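Local structure of iron-regulated transcriptional activator AFT2 (Saccharomyces cerevisiae, 4LMG) at residues K27-Q32 with C73-R78; E20-L25 with I34-E39; L101-I106 with D110-F115. The protein switches on iron-regulon genes of yeast when iron is scarce, recognising 5'-CACCC-3' elements in promoters through its WRKY-GCM1-type DNA-binding domain. All coordinates share one frame; numbering follows the deposited sequence.

Contact 1. Residues K27-Q32 with C73-R78; sequences KIFYPQ and CPFRIR. With ZN (zinc ion), chain I; nucleotides of chain H.
F29 of helix 21-29 lays its ring against two side chains of the segment 73-78, and almost everything that touches here is carbon. The CD1 methyl of I77 sits over one face of the F29 ring, 3.9 Å from the centroid, in a CH-pi contact displaced toward the rim, so that CE2 of F29 lies 3.5 Å from CD1 of I77. F75 meets the same ring differently: its edge is directed at the F29 face in an offset edge-to-face pair, with planes at 63° and centroids 5.8 Å apart. F75 owes this reach to its first torsion, which sets CG trans to the backbone N (chi1 -179°) and carries CZ to within 3.8 Å of CE1 of F29. In the WRKY-GCM1 fold of this DNA-binding domain, the contact packs a helix on an antiparallel sheet beside a zinc site. V92 of the neighbouring strand 87-93 touches both F29 and F75, and the F75 ring stacks on H97, a zinc ligand. C73 supplies another ligand, its SG lying 2.3 Å from the zinc, and C50, H97 and H99 complete the site. The backbone N of F75 also makes a weak hydrogen bond to that sulfur. The turn from C73 into the strand is further clasped by R76, whose NH1 donates 2.8 Å bonds to O of C73 and to O of F75; the first follows a lone pair in the carbonyl plane, whereas the second comes from well above its carbonyl plane. Both acceptors lie close to the guanidinium plane, which helps fix its rotation, while one face of the group is turned to the adenine DA1 of DNA chain H.

Contact 2. Residues E20-L25 with I34-E39; sequences EIKPWL and IDIVIE. With nucleotides of chain G.
I36 pushes its CD1 methyl between K22 and L25 on helix 21-29, and this apolar packing makes up most of the contact. CD1 of I36 lies 3.3 Å from CB of L25, closer than carbons usually come, and 3.5 Å from the backbone O of K22. With CG1 placed between the backbone N and the carbonyl carbon (chi1 62°), I36 presents that methyl to the helix. Farther along the lysine chain, the CD methylene of K22 rests 4.0 Å from CD1 of I38. Helix 21-25 and strand 36-38 run nearly antiparallel, with axes at 168° and 9.2 Å apart at closest approach: this part of helix 21-29 lies along the strand at one edge of the WRKY-GCM1 sheet, and F48 of the adjoining strand touches both K22 and L25. The polar interactions of K22 and I38 are with the DNA. K22, fully extended beyond CG, carries NZ past the isoleucines to the phosphate of DC10 of chain G, where it makes a weak hydrogen bond to OP2 and lies 2.9 Å from OP1. The same OP2 receives a nearly straight bond (175°) from the backbone N of I38, at 2.8 Å, while CG2 of I38 packs against the DC10 sugar.

Contact 3. Residues L101-I106 with D110-F115; sequences LRFDLI and DDYKKF
Y112 fills the tight side of this contact, where I106 and F103 close on different parts of its side chain. Its CB lies 3.3 Å from the backbone O of I106, and CG2 of I106 approaches CD1 of the ring at 4.0 Å. Farther out along the tyrosine, F103 directs its edge at the Y112 face in an offset edge-to-face pair, the planes almost perpendicular at 89° and the centroids 5.7 Å apart; CZ of F103 reaches to 3.6 Å from the tyrosine OH. For Y112, a trans first torsion (chi1 179°) swings the ring out from helix 110-121 to meet both partners. The hydroxyl, although beside an apolar ring edge, is satisfied by a hydrogen bond to E135 of helix 125-139, the helix whose L134 and A138 also touch F103. Y30 packs edge-to-face with Y112 as well.

The outer side is looser and belongs to charged groups that do not cross between the segments. There R102, at the N-cap position of helix 103-106, forms a salt bridge with D104, NE to OD2 at 3.2 Å, in which the hydrogen bonds are weak; L105 CD1 lies over one guanidinium face. On the other helix, NZ of K114 pairs with OD2 of D110 one turn back, also at 3.2 Å.

In the turn between the segments, OG1 of T109 is hydrogen-bonded with O of I106 and with N of Y112. Short helix 103-106 and helix 110-121, joined by this tight turn, pack through one tyrosine in the helical part that follows the zinc-binding histidines of the WRKY-GCM1 domain.

Contacts 1 and 2 share helix 21-29 and the same sheet, with centres 7 Å apart, and their segments alternate along the chain. F29 O and I34 N, 3.1 Å apart, probably form a hydrogen bond joining them, and I77 CG2 packs 3.9 Å from L25 CD1. Contact 1 holds C73 of the zinc site, and contact 2 reaches the DNA phosphate. Contact 3 follows later in the chain; its centre lies about 13 Å from that of contact 1 and about 12 Å from that of contact 2. Y30 bridges to it, CE1 lying 3.4 Å from I106 CG2, while I106 CD1 comes 3.7 Å from I34 N. Its I106 side chain remains about 10 Å from the zinc.

Contact 1. Residues K27-Q32 with C73-R78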
# COMPACT_ATOMS: atom_id res chain seq x y z
N LYS A 27 9.97 -3.60 20.83
CA LYS A 27 10.72 -3.99 22.01
C LYS A 27 9.82 -4.01 23.23
O LYS A 27 10.00 -4.84 24.13
CB LYS A 27 11.90 -3.03 22.25
CG LYS A 27 13.04 -3.18 21.26
CD LYS A 27 14.15 -2.19 21.56
CE LYS A 27 14.65 -2.34 22.99
NZ LYS A 27 15.73 -1.36 23.30
N ILE A 28 8.84 -3.12 23.26
CA ILE A 28 7.96 -2.98 24.41
C ILE A 28 6.76 -3.92 24.36
O ILE A 28 6.37 -4.51 25.37
CB ILE A 28 7.43 -1.54 24.55
CG1 ILE A 28 8.59 -0.56 24.74
CG2 ILE A 28 6.46 -1.44 25.71
CD1 ILE A 28 8.16 0.88 24.84
N PHE A 29 6.17 -4.07 23.18
CA PHE A 29 4.91 -4.80 23.07
C PHE A 29 5.03 -6.28 22.71
O PHE A 29 4.16 -7.08 23.07
CB PHE A 29 3.93 -4.07 22.15
CG PHE A 29 3.31 -2.87 22.80
CD1 PHE A 29 2.15 -3.00 23.55
CD2 PHE A 29 3.89 -1.62 22.68
CE1 PHE A 29 1.58 -1.91 24.17
CE2 PHE A 29 3.32 -0.52 23.30
CZ PHE A 29 2.17 -0.66 24.04
N TYR A 30 6.10 -6.65 22.02
CA TYR A 30 6.35 -8.05 21.71
C TYR A 30 6.31 -8.92 22.97
O TYR A 30 5.66 -9.97 22.98
CB TYR A 30 7.68 -8.23 20.98
CG TYR A 30 7.56 -8.35 19.48
CD1 TYR A 30 6.39 -8.81 18.90
CD2 TYR A 30 8.61 -8.00 18.65
CE1 TYR A 30 6.27 -8.93 17.52
CE2 TYR A 30 8.50 -8.11 17.28
CZ TYR A 30 7.33 -8.57 16.72
OH TYR A 30 7.23 -8.68 15.35
N PRO A 31 7.00 -8.50 24.04
CA PRO A 31 6.96 -9.31 25.27
C PRO A 31 5.55 -9.45 25.83
O PRO A 31 5.30 -10.35 26.62
CB PRO A 31 7.84 -8.51 26.24
CG PRO A 31 8.76 -7.73 25.36
CD PRO A 31 7.93 -7.36 24.16
N GLN A 32 4.63 -8.58 25.41
CA GLN A 32 3.26 -8.62 25.90
C GLN A 32 2.35 -9.45 24.99
O GLN A 32 1.13 -9.45 25.15
CB GLN A 32 2.70 -7.20 26.02
CG GLN A 32 3.54 -6.27 26.88
CD GLN A 32 3.44 -6.58 28.36
OE1 GLN A 32 2.34 -6.62 28.91
NE2 GLN A 32 4.58 -6.80 29.00
N CYS A 73 -9.45 -6.09 15.80
CA CYS A 73 -9.03 -5.60 17.11
C CYS A 73 -8.95 -4.07 17.14
O CYS A 73 -8.35 -3.46 16.25
CB CYS A 73 -7.67 -6.19 17.48
SG CYS A 73 -7.10 -5.70 19.12
N PRO A 74 -9.56 -3.46 18.17
CA PRO A 74 -9.67 -2.00 18.31
C PRO A 74 -8.39 -1.34 18.84
O PRO A 74 -8.24 -0.13 18.70
CB PRO A 74 -10.79 -1.85 19.34
CG PRO A 74 -10.65 -3.06 20.20
CD PRO A 74 -10.22 -4.18 19.27
N PHE A 75 -7.50 -2.14 19.43
CA PHE A 75 -6.24 -1.62 19.97
C PHE A 75 -5.54 -0.70 18.98
O PHE A 75 -5.40 -1.03 17.80
CB PHE A 75 -5.33 -2.79 20.35
CG PHE A 75 -4.01 -2.36 20.94
CD1 PHE A 75 -2.87 -2.29 20.15
CD2 PHE A 75 -3.90 -2.05 22.29
CE1 PHE A 75 -1.65 -1.91 20.70
CE2 PHE A 75 -2.69 -1.67 22.84
CZ PHE A 75 -1.56 -1.60 22.04
N ARG A 76 -5.10 0.46 19.46
CA ARG A 76 -4.41 1.43 18.61
C ARG A 76 -3.30 2.16 19.35
O ARG A 76 -3.45 2.55 20.50
CB ARG A 76 -5.40 2.45 18.05
CG ARG A 76 -6.33 1.92 16.97
CD ARG A 76 -5.55 1.36 15.79
NE ARG A 76 -6.42 1.00 14.68
CZ ARG A 76 -7.18 -0.09 14.64
NH1 ARG A 76 -7.18 -0.94 15.66
NH2 ARG A 76 -7.94 -0.34 13.58
N ILE A 77 -2.18 2.35 18.67
CA ILE A 77 -1.12 3.20 19.18
C ILE A 77 -0.89 4.34 18.20
O ILE A 77 -0.76 4.12 16.99
CB ILE A 77 0.20 2.43 19.37
CG1 ILE A 77 -0.00 1.27 20.35
CG2 ILE A 77 1.28 3.36 19.89
CD1 ILE A 77 1.26 0.51 20.65
N ARG A 78 -0.85 5.57 18.71
CA ARG A 78 -0.67 6.73 17.85
C ARG A 78 0.52 7.56 18.31
O ARG A 78 0.55 8.08 19.42
CB ARG A 78 -1.94 7.58 17.83
CG ARG A 78 -1.93 8.71 16.81
CD ARG A 78 -3.34 9.22 16.56
NE ARG A 78 -3.36 10.37 15.67
CZ ARG A 78 -3.40 11.63 16.08
NH1 ARG A 78 -3.43 11.90 17.38
NH2 ARG A 78 -3.42 12.63 15.20
ZN ZN I . -5.04 -6.59 19.44
O5' DA H 1 -6.75 8.99 16.27
C5' DA H 1 -7.00 7.59 16.23
C4' DA H 1 -6.45 6.97 14.96
O4' DA H 1 -6.60 5.53 15.02
C3' DA H 1 -7.17 7.36 13.68
O3' DA H 1 -6.31 7.16 12.56
C2' DA H 1 -8.34 6.39 13.66
C1' DA H 1 -7.73 5.13 14.27
N9 DA H 1 -8.64 4.43 15.18
C8 DA H 1 -8.90 4.74 16.49
N7 DA H 1 -9.76 3.93 17.06
C5 DA H 1 -10.09 3.04 16.06
C6 DA H 1 -10.97 1.93 16.02
N6 DA H 1 -11.69 1.53 17.08
N1 DA H 1 -11.07 1.25 14.86
C2 DA H 1 -10.34 1.65 13.81
N3 DA H 1 -9.49 2.67 13.72
C4 DA H 1 -9.41 3.33 14.89

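Contact 2. Residues E20-L25 with I34-E39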
# COMPACT_ATOMS: atom_id res chain seq x y z
N GLU A 20 11.73 5.19 13.13
CA GLU A 20 12.46 4.72 14.30
C GLU A 20 11.50 4.29 15.40
O GLU A 20 11.91 3.71 16.41
CB GLU A 20 13.39 5.81 14.82
CG GLU A 20 14.27 6.42 13.74
CD GLU A 20 14.98 7.68 14.21
OE1 GLU A 20 14.80 8.06 15.38
OE2 GLU A 20 15.72 8.28 13.40
N ILE A 21 10.22 4.59 15.21
CA ILE A 21 9.22 4.37 16.26
C ILE A 21 8.77 2.92 16.37
O ILE A 21 8.68 2.37 17.47
CB ILE A 21 8.01 5.29 16.06
CG1 ILE A 21 8.47 6.75 15.96
CG2 ILE A 21 7.02 5.12 17.20
CD1 ILE A 21 7.34 7.74 15.79
N LYS A 22 8.48 2.29 15.23
CA LYS A 22 8.01 0.91 15.21
C LYS A 22 8.95 -0.05 15.95
O LYS A 22 8.50 -0.82 16.81
CB LYS A 22 7.76 0.43 13.78
CG LYS A 22 7.28 -1.02 13.70
CD LYS A 22 7.01 -1.43 12.26
CE LYS A 22 6.56 -2.88 12.17
NZ LYS A 22 6.26 -3.29 10.77
N PRO A 23 10.25 -0.01 15.63
CA PRO A 23 11.23 -0.88 16.30
C PRO A 23 11.23 -0.68 17.82
O PRO A 23 11.40 -1.65 18.57
CB PRO A 23 12.57 -0.41 15.72
CG PRO A 23 12.22 0.17 14.40
CD PRO A 23 10.88 0.81 14.58
N TRP A 24 11.05 0.55 18.26
CA TRP A 24 11.01 0.84 19.69
C TRP A 24 9.76 0.23 20.31
O TRP A 24 9.83 -0.39 21.37
CB TRP A 24 11.05 2.35 19.93
CG TRP A 24 10.97 2.73 21.37
CD1 TRP A 24 11.95 2.56 22.31
CD2 TRP A 24 9.87 3.34 22.05
NE1 TRP A 24 11.52 3.03 23.53
CE2 TRP A 24 10.24 3.51 23.39
CE3 TRP A 24 8.59 3.75 21.64
CZ2 TRP A 24 9.39 4.08 24.34
CZ3 TRP A 24 7.75 4.32 22.58
CH2 TRP A 24 8.15 4.48 23.91
N LEU A 25 8.63 0.40 19.64
CA LEU A 25 7.37 -0.14 20.13
C LEU A 25 7.38 -1.67 20.18
O LEU A 25 6.76 -2.27 21.06
CB LEU A 25 6.20 0.37 19.28
CG LEU A 25 5.84 1.83 19.52
CD1 LEU A 25 4.78 2.30 18.54
CD2 LEU A 25 5.38 2.02 20.96
N ILE A 34 1.94 -8.88 21.90
CA ILE A 34 1.30 -7.92 21.00
C ILE A 34 2.18 -7.67 19.79
O ILE A 34 3.33 -7.24 19.92
CB ILE A 34 0.99 -6.59 21.71
CG1 ILE A 34 0.01 -6.83 22.85
CG2 ILE A 34 0.44 -5.57 20.72
CD1 ILE A 34 -0.25 -5.60 23.71
N ASP A 35 1.63 -7.94 18.61
CA ASP A 35 2.36 -7.83 17.35
C ASP A 35 1.91 -6.58 16.60
O ASP A 35 0.87 -6.59 15.94
CB ASP A 35 2.10 -9.08 16.50
CG ASP A 35 2.99 -9.16 15.27
OD1 ASP A 35 3.66 -8.16 14.94
OD2 ASP A 35 3.00 -10.23 14.62
N ILE A 36 2.69 -5.52 16.69
CA ILE A 36 2.29 -4.24 16.11
C ILE A 36 2.61 -4.12 14.62
O ILE A 36 3.69 -4.49 14.17
CB ILE A 36 2.95 -3.05 16.84
CG1 ILE A 36 4.47 -3.12 16.70
CG2 ILE A 36 2.53 -3.01 18.30
CD1 ILE A 36 5.17 -1.84 17.05
N VAL A 37 1.66 -3.59 13.86
CA VAL A 37 1.90 -3.22 12.48
C VAL A 37 1.52 -1.75 12.26
O VAL A 37 0.81 -1.16 13.07
CB VAL A 37 1.12 -4.11 11.49
CG1 VAL A 37 1.63 -5.54 11.54
CG2 VAL A 37 -0.37 -4.06 11.78
N ILE A 38 2.01 -1.17 11.17
CA ILE A 38 1.67 0.20 10.83
C ILE A 38 0.37 0.25 10.03
O ILE A 38 0.27 -0.33 8.94
CB ILE A 38 2.78 0.89 10.01
CG1 ILE A 38 4.11 0.83 10.75
CG2 ILE A 38 2.39 2.33 9.70
CD1 ILE A 38 5.29 1.26 9.91
N GLU A 39 -0.62 0.94 10.57
CA GLU A 39 -1.87 1.16 9.86
C GLU A 39 -1.67 2.27 8.85
O GLU A 39 -2.19 2.22 7.73
CB GLU A 39 -2.97 1.55 10.84
CG GLU A 39 -4.29 1.93 10.18
CD GLU A 39 -5.39 2.18 11.18
OE1 GLU A 39 -5.17 2.96 12.13
OE2 GLU A 39 -6.48 1.60 11.03
P DC G 10 4.18 -2.79 8.09
OP1 DC G 10 5.60 -3.15 7.91
OP2 DC G 10 3.62 -2.70 9.46
O5' DC G 10 3.90 -1.40 7.35
C5' DC G 10 4.49 -1.14 6.08
C4' DC G 10 3.87 0.07 5.41
O4' DC G 10 2.59 -0.28 4.82
C3' DC G 10 3.60 1.28 6.32
O3' DC G 10 4.14 2.46 5.76
C2' DC G 10 2.07 1.39 6.31
C1' DC G 10 1.81 0.90 4.89
N1 DC G 10 0.38 0.61 4.59
C2 DC G 10 -0.09 0.82 3.29
O2 DC G 10 0.70 1.22 2.43
N3 DC G 10 -1.39 0.56 3.01
C4 DC G 10 -2.21 0.12 3.97
N4 DC G 10 -3.48 -0.12 3.62
C5 DC G 10 -1.75 -0.10 5.30
C6 DC G 10 -0.47 0.16 5.57
P DG G 9 -2.01 -5.90 8.42
OP1 DG G 9 -1.98 -7.06 9.33
OP2 DG G 9 -2.94 -4.78 8.70
O5' DG G 9 -0.53 -5.31 8.30
C5' DG G 9 0.49 -6.17 7.80
C4' DG G 9 1.54 -5.41 7.02
O4' DG G 9 1.05 -5.11 5.68
C3' DG G 9 1.94 -4.06 7.61
O3' DG G 9 3.30 -3.84 7.26
C2' DG G 9 0.99 -3.10 6.90
C1' DG G 9 0.91 -3.71 5.50
N9 DG G 9 -0.34 -3.50 4.78
C8 DG G 9 -1.62 -3.67 5.25
N7 DG G 9 -2.54 -3.42 4.36
C5 DG G 9 -1.83 -3.09 3.22
C6 DG G 9 -2.30 -2.73 1.93
O6 DG G 9 -3.46 -2.63 1.53
N1 DG G 9 -1.24 -2.46 1.06
C2 DG G 9 0.09 -2.53 1.40
N2 DG G 9 0.97 -2.24 0.42
N3 DG G 9 0.54 -2.87 2.60
C4 DG G 9 -0.48 -3.13 3.46

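Contact 3. Residues L101-I106 with D110-F115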
# COMPACT_ATOMS: atom_id res chain seq x y z
N LEU A 101 -3.42 -12.91 23.48
CA LEU A 101 -2.07 -12.43 23.28
C LEU A 101 -1.07 -13.55 23.53
O LEU A 101 -0.80 -13.92 24.67
CB LEU A 101 -1.78 -11.25 24.21
CG LEU A 101 -2.80 -10.11 24.18
CD1 LEU A 101 -2.33 -8.94 25.03
CD2 LEU A 101 -3.07 -9.65 22.75
N ARG A 102 -0.52 -14.10 22.45
CA ARG A 102 0.40 -15.23 22.56
C ARG A 102 1.76 -14.88 21.97
O ARG A 102 1.88 -14.61 20.77
CB ARG A 102 -0.18 -16.46 21.87
CG ARG A 102 -1.49 -16.95 22.48
CD ARG A 102 -1.98 -18.22 21.80
NE ARG A 102 -0.99 -19.29 21.89
CZ ARG A 102 -1.13 -20.48 21.32
NH1 ARG A 102 -2.22 -20.76 20.62
NH2 ARG A 102 -0.19 -21.40 21.46
N PHE A 103 2.78 -14.90 22.81
CA PHE A 103 4.14 -14.62 22.38
C PHE A 103 4.73 -15.79 21.60
O PHE A 103 5.51 -15.59 20.66
CB PHE A 103 5.03 -14.28 23.57
CG PHE A 103 6.47 -14.08 23.22
CD1 PHE A 103 7.41 -15.05 23.52
CD2 PHE A 103 6.88 -12.93 22.57
CE1 PHE A 103 8.74 -14.87 23.19
CE2 PHE A 103 8.21 -12.74 22.23
CZ PHE A 103 9.14 -13.71 22.55
N ASP A 104 4.37 -17.01 22.00
CA ASP A 104 4.89 -18.20 21.33
C ASP A 104 4.58 -18.20 19.83
O ASP A 104 5.44 -18.54 19.02
CB ASP A 104 4.35 -19.47 21.99
CG ASP A 104 2.86 -19.42 22.26
OD1 ASP A 104 2.42 -19.97 23.28
OD2 ASP A 104 2.12 -18.83 21.44
N LEU A 105 3.37 -17.80 19.47
CA LEU A 105 2.97 -17.75 18.07
C LEU A 105 3.72 -16.64 17.35
O LEU A 105 4.09 -16.78 16.18
CB LEU A 105 1.46 -17.52 17.95
CG LEU A 105 0.58 -18.57 18.63
CD1 LEU A 105 -0.89 -18.18 18.51
CD2 LEU A 105 0.82 -19.95 18.04
N ILE A 106 3.95 -15.54 18.06
CA ILE A 106 4.67 -14.40 17.51
C ILE A 106 6.09 -14.77 17.07
O ILE A 106 6.56 -14.31 16.02
CB ILE A 106 4.74 -13.24 18.52
CG1 ILE A 106 3.39 -12.53 18.60
CG2 ILE A 106 5.83 -12.26 18.14
CD1 ILE A 106 3.39 -11.30 19.48
N ASP A 110 7.70 -13.95 10.49
CA ASP A 110 8.84 -13.39 9.76
C ASP A 110 9.25 -12.03 10.31
O ASP A 110 10.43 -11.68 10.30
CB ASP A 110 8.51 -13.28 8.27
CG ASP A 110 9.57 -12.53 7.49
OD1 ASP A 110 10.69 -13.08 7.32
OD2 ASP A 110 9.29 -11.40 7.04
N ASP A 111 8.28 -11.26 10.78
CA ASP A 111 8.57 -9.93 11.30
C ASP A 111 9.31 -9.99 12.64
O ASP A 111 10.18 -9.16 12.91
CB ASP A 111 7.31 -9.07 11.41
CG ASP A 111 7.00 -8.34 10.11
OD1 ASP A 111 7.93 -7.76 9.52
OD2 ASP A 111 5.82 -8.35 9.68
N TYR A 112 8.98 -10.97 13.47
CA TYR A 112 9.70 -11.15 14.72
C TYR A 112 11.15 -11.53 14.43
O TYR A 112 12.08 -10.99 15.02
CB TYR A 112 9.05 -12.20 15.61
CG TYR A 112 9.81 -12.43 16.90
CD1 TYR A 112 9.73 -11.51 17.94
CD2 TYR A 112 10.62 -13.54 17.07
CE1 TYR A 112 10.43 -11.70 19.12
CE2 TYR A 112 11.32 -13.74 18.25
CZ TYR A 112 11.22 -12.82 19.27
OH TYR A 112 11.91 -13.01 20.44
N LYS A 113 11.33 -12.48 13.52
CA LYS A 113 12.66 -12.92 13.15
C LYS A 113 13.47 -11.77 12.58
O LYS A 113 14.65 -11.60 12.90
CB LYS A 113 12.58 -14.08 12.15
CG LYS A 113 11.93 -15.33 12.73
CD LYS A 113 11.81 -16.43 11.69
CE LYS A 113 11.12 -17.66 12.26
NZ LYS A 113 11.90 -18.24 13.39
N LYS A 114 12.83 -10.96 11.74
CA LYS A 114 13.47 -9.76 11.20
C LYS A 114 13.74 -8.76 12.32
O LYS A 114 14.77 -8.09 12.32
CB LYS A 114 12.61 -9.13 10.11
CG LYS A 114 12.59 -9.91 8.81
CD LYS A 114 11.75 -9.22 7.75
CE LYS A 114 11.88 -9.93 6.41
NZ LYS A 114 11.02 -9.30 5.36
N PHE A 115 12.81 -8.67 13.26
CA PHE A 115 12.98 -7.81 14.43
C PHE A 115 14.19 -8.25 15.24
O PHE A 115 15.00 -7.43 15.68
CB PHE A 115 11.72 -7.84 15.30
CG PHE A 115 11.94 -7.39 16.72
CD1 PHE A 115 11.99 -6.04 17.03
CD2 PHE A 115 12.09 -8.31 17.74
CE1 PHE A 115 12.19 -5.62 18.34
CE2 PHE A 115 12.29 -7.90 19.05
CZ PHE A 115 12.34 -6.55 19.35